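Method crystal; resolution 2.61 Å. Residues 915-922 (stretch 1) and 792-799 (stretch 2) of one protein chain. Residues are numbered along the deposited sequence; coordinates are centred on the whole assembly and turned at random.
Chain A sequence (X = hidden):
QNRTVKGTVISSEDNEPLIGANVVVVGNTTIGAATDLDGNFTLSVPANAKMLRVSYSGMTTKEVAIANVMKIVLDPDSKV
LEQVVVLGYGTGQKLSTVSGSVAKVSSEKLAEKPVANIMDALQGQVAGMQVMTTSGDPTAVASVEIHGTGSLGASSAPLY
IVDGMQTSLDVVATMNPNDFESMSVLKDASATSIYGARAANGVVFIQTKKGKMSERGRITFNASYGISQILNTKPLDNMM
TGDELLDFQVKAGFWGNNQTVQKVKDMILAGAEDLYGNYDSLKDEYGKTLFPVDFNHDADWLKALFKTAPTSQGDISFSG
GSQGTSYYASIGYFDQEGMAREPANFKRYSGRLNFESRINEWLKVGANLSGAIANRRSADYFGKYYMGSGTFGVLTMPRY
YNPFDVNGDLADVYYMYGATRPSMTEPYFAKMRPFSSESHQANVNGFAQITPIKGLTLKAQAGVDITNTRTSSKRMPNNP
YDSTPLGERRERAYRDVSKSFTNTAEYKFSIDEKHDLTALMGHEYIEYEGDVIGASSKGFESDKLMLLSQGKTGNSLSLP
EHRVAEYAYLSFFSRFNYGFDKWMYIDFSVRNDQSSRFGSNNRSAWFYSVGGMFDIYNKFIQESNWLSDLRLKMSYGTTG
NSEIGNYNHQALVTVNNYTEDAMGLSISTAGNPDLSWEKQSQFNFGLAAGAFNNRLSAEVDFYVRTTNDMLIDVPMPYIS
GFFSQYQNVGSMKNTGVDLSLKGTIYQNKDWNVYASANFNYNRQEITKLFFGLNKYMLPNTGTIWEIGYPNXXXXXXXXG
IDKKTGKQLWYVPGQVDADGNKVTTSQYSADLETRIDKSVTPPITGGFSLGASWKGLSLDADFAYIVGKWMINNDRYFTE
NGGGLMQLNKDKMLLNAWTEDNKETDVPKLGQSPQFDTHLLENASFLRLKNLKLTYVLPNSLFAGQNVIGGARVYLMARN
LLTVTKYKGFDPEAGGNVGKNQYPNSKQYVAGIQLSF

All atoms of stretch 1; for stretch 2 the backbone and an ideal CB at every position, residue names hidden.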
# COMPACT_ATOMS: atom_id res chain seq x y z
N GLN A 915 -34.68 30.34 -11.34
CA GLN A 915 -33.79 29.98 -12.43
C GLN A 915 -32.43 30.61 -12.18
O GLN A 915 -32.27 31.46 -11.30
CB GLN A 915 -34.36 30.40 -13.79
CG GLN A 915 -35.74 29.82 -14.07
CD GLN A 915 -35.75 28.30 -14.24
OE1 GLN A 915 -34.70 27.66 -14.38
NE2 GLN A 915 -36.95 27.73 -14.26
N PHE A 916 -31.44 30.17 -12.95
CA PHE A 916 -30.08 30.69 -12.79
C PHE A 916 -29.87 31.89 -13.70
O PHE A 916 -29.00 31.90 -14.57
CB PHE A 916 -29.07 29.58 -13.06
CG PHE A 916 -28.77 28.75 -11.84
CD1 PHE A 916 -28.04 29.30 -10.80
CD2 PHE A 916 -29.24 27.46 -11.72
CE1 PHE A 916 -27.76 28.57 -9.67
CE2 PHE A 916 -28.96 26.71 -10.58
CZ PHE A 916 -28.22 27.27 -9.55
N ASP A 917 -30.69 32.92 -13.48
CA ASP A 917 -30.67 34.10 -14.32
C ASP A 917 -29.85 35.21 -13.68
O ASP A 917 -28.97 34.93 -12.87
CB ASP A 917 -32.08 34.58 -14.61
CG ASP A 917 -32.93 34.62 -13.37
OD1 ASP A 917 -32.48 35.21 -12.36
OD2 ASP A 917 -34.05 34.06 -13.40
N THR A 918 -30.13 36.47 -14.03
CA THR A 918 -29.28 37.57 -13.57
C THR A 918 -29.47 37.90 -12.09
O THR A 918 -28.54 38.43 -11.47
CB THR A 918 -29.54 38.81 -14.41
OG1 THR A 918 -30.94 38.87 -14.71
CG2 THR A 918 -28.72 38.76 -15.67
N HIS A 919 -30.65 37.66 -11.51
CA HIS A 919 -30.70 37.48 -10.07
C HIS A 919 -29.90 36.22 -9.77
O HIS A 919 -29.93 35.28 -10.55
CB HIS A 919 -32.14 37.35 -9.55
CG HIS A 919 -32.55 35.94 -9.26
ND1 HIS A 919 -33.12 35.12 -10.21
CD2 HIS A 919 -32.45 35.19 -8.14
CE1 HIS A 919 -33.36 33.93 -9.69
NE2 HIS A 919 -32.96 33.94 -8.43
N LEU A 920 -29.17 36.23 -8.67
CA LEU A 920 -28.11 35.26 -8.38
C LEU A 920 -26.78 35.66 -9.01
O LEU A 920 -25.74 35.25 -8.51
CB LEU A 920 -28.44 33.82 -8.81
CG LEU A 920 -29.73 33.17 -8.30
CD1 LEU A 920 -29.70 31.68 -8.52
CD2 LEU A 920 -29.95 33.50 -6.84
N LEU A 921 -26.77 36.43 -10.09
CA LEU A 921 -25.48 36.91 -10.61
C LEU A 921 -25.11 38.18 -9.85
O LEU A 921 -25.62 39.26 -10.13
CB LEU A 921 -25.53 37.17 -12.11
CG LEU A 921 -24.16 37.51 -12.73
CD1 LEU A 921 -23.10 36.41 -12.48
CD2 LEU A 921 -24.28 37.87 -14.23
N GLU A 922 -24.20 38.06 -8.89
CA GLU A 922 -23.90 39.18 -8.01
C GLU A 922 -22.54 39.79 -8.33
O GLU A 922 -21.61 39.10 -8.75
CB GLU A 922 -23.92 38.76 -6.55
CG GLU A 922 -25.26 38.29 -6.05
CD GLU A 922 -25.23 37.95 -4.58
OE1 GLU A 922 -24.55 38.70 -3.84
OE2 GLU A 922 -25.85 36.94 -4.17
N UNK A 792 -17.54 35.13 -20.85
CA UNK A 792 -18.61 35.96 -20.32
C UNK A 792 -19.73 35.11 -19.74
O UNK A 792 -19.81 33.90 -19.99
CB UNK A 792 -19.16 36.88 -21.41
N UNK A 793 -20.59 35.74 -18.95
CA UNK A 793 -21.70 35.02 -18.34
C UNK A 793 -22.84 34.87 -19.35
O UNK A 793 -22.95 35.61 -20.33
CB UNK A 793 -22.19 35.74 -17.08
N UNK A 794 -23.69 33.88 -19.09
CA UNK A 794 -24.71 33.50 -20.07
C UNK A 794 -25.92 33.01 -19.31
O UNK A 794 -25.87 31.95 -18.66
CB UNK A 794 -24.20 32.43 -21.04
N UNK A 795 -27.01 33.78 -19.37
CA UNK A 795 -28.22 33.46 -18.63
C UNK A 795 -29.36 34.32 -19.16
O UNK A 795 -29.15 35.27 -19.92
CB UNK A 795 -28.02 33.68 -17.13
N UNK A 796 -30.58 33.95 -18.77
CA UNK A 796 -31.71 34.82 -19.00
C UNK A 796 -31.58 36.06 -18.13
O UNK A 796 -30.91 36.05 -17.09
CB UNK A 796 -33.03 34.09 -18.72
N UNK A 797 -32.18 37.16 -18.58
CA UNK A 797 -32.20 38.41 -17.83
C UNK A 797 -33.49 38.46 -17.03
O UNK A 797 -34.57 38.67 -17.59
CB UNK A 797 -32.08 39.62 -18.76
N UNK A 798 -33.37 38.26 -15.72
CA UNK A 798 -34.51 38.29 -14.81
C UNK A 798 -35.15 39.66 -14.82
O UNK A 798 -34.46 40.68 -14.70
CB UNK A 798 -34.09 37.91 -13.39
N UNK A 799 -36.47 39.71 -15.00
CA UNK A 799 -37.17 40.99 -14.98
C UNK A 799 -37.74 41.26 -13.59
O UNK A 799 -37.14 41.99 -12.79
CB UNK A 799 -38.28 41.01 -16.03

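Position 792 lies beyond the reach of stretch 1, with nothing of it within 5.5 Å of the ideal CB, so this contact sets no preference there; the residue is Ser-792.

Position 793 is different. Its CA-to-CB bond points toward stretch 1, its backbone is extended, and the ideal CB sits 4.1 Å from Leu-921 CD2. The leucine side chain offers only hydrocarbon, so any sizeable apolar group would suit, aliphatic or aromatic. The deposited Phe-793 places a ring face under the leucine: Leu-921 CD1 stands 3.8 Å from the ring centroid, 6° off the normal, a nearly centred CH-pi contact.

At 794 the alternation of a strand turns CB away, leaving the choice free as far as stretch 1 is concerned. It is Tyr-794.

Position 795 points toward stretch 1 again, but into tighter quarters. The ideal CB is 3.3 Å from Phe-916 O and 3.9 Å from Asp-917 CA, so bulk branching at CB looks risky, while a slender, flexible apolar chain could run along the backbone toward Leu-921. Methionine fits that description. Met-795, with chi1 p and chi2 t, brings SD to 3.2 Å from Asp-917 O and 3.9 Å from Leu-921 CD2, linking the loop backbone to the apolar patch begun at 793.

Position 796 points sideways, its ideal CB 4.2 Å from Asp-917 CB. A small residue would suit, and larger ones are not ruled out by this contact; whatever stands there, the backbone is used: the carbonyl O of 796 accepts a weak hydrogen bond from Thr-918 N at 3.2 Å. The residue is Ala-796. A water accepts from Ala-796 N at 2.9 Å while donating weakly to Phe-916 O at 3.2 Å.

At 797 CB points away, 4.3 Å from Thr-918 OG1, and many side chains would serve, polar ones among them. Glu-797 touches the threonine mainly through its backbone, CA lying 3.4 Å from Thr-918 OG1.

Position 798 faces stretch 1 squarely. Its backbone N donates to Thr-918 OG1 at 2.7 Å, a bond open to any residue except proline; the ideal CB lies 3.3 Å from Asp-917 OD1. Beyond lies the imidazole of His-919, so a flat ring, or a polar chain able to meet these groups, would be reasonable. Tyr-798, chi1 t, supplies the ring: the edge of His-919 is directed at its face, centroids 5.0 Å apart and planes at 60°, with His-919 ND1 4.0 Å from Tyr-798 CD1.

Position 799 turns away and makes no contact; Ala-799 occupies it.

Stretch 2, residues 792-799: SFYMAEYA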
# COMPACT_ATOMS: atom_id res chain seq x y z
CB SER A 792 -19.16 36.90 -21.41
OG SER A 792 -18.17 37.85 -21.79
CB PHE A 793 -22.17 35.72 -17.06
CG PHE A 793 -21.28 35.45 -15.88
CD1 PHE A 793 -21.36 34.25 -15.18
CD2 PHE A 793 -20.30 36.38 -15.51
CE1 PHE A 793 -20.54 33.98 -14.12
CE2 PHE A 793 -19.46 36.10 -14.44
CZ PHE A 793 -19.59 34.91 -13.75
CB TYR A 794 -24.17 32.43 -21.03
CG TYR A 794 -25.10 32.11 -22.19
CD1 TYR A 794 -26.03 31.08 -22.10
CD2 TYR A 794 -25.04 32.85 -23.38
CE1 TYR A 794 -26.87 30.78 -23.16
CE2 TYR A 794 -25.89 32.56 -24.44
CZ TYR A 794 -26.80 31.53 -24.33
OH TYR A 794 -27.66 31.23 -25.37
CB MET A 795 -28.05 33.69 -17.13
CG MET A 795 -27.45 35.03 -16.76
SD MET A 795 -26.74 34.99 -15.11
CE MET A 795 -25.22 34.10 -15.36
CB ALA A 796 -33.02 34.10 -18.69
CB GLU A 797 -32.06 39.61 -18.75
CG GLU A 797 -30.80 39.56 -19.60
CD GLU A 797 -30.47 40.89 -20.24
OE1 GLU A 797 -31.33 41.80 -20.25
OE2 GLU A 797 -29.33 41.02 -20.74
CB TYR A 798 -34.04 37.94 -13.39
CG TYR A 798 -35.16 37.84 -12.40
CD1 TYR A 798 -36.04 36.77 -12.43
CD2 TYR A 798 -35.36 38.83 -11.44
CE1 TYR A 798 -37.09 36.69 -11.54
CE2 TYR A 798 -36.39 38.75 -10.54
CZ TYR A 798 -37.25 37.68 -10.60
OH TYR A 798 -38.29 37.59 -9.71
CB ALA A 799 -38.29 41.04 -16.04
O HOH W 1 -31.22 31.87 -16.83
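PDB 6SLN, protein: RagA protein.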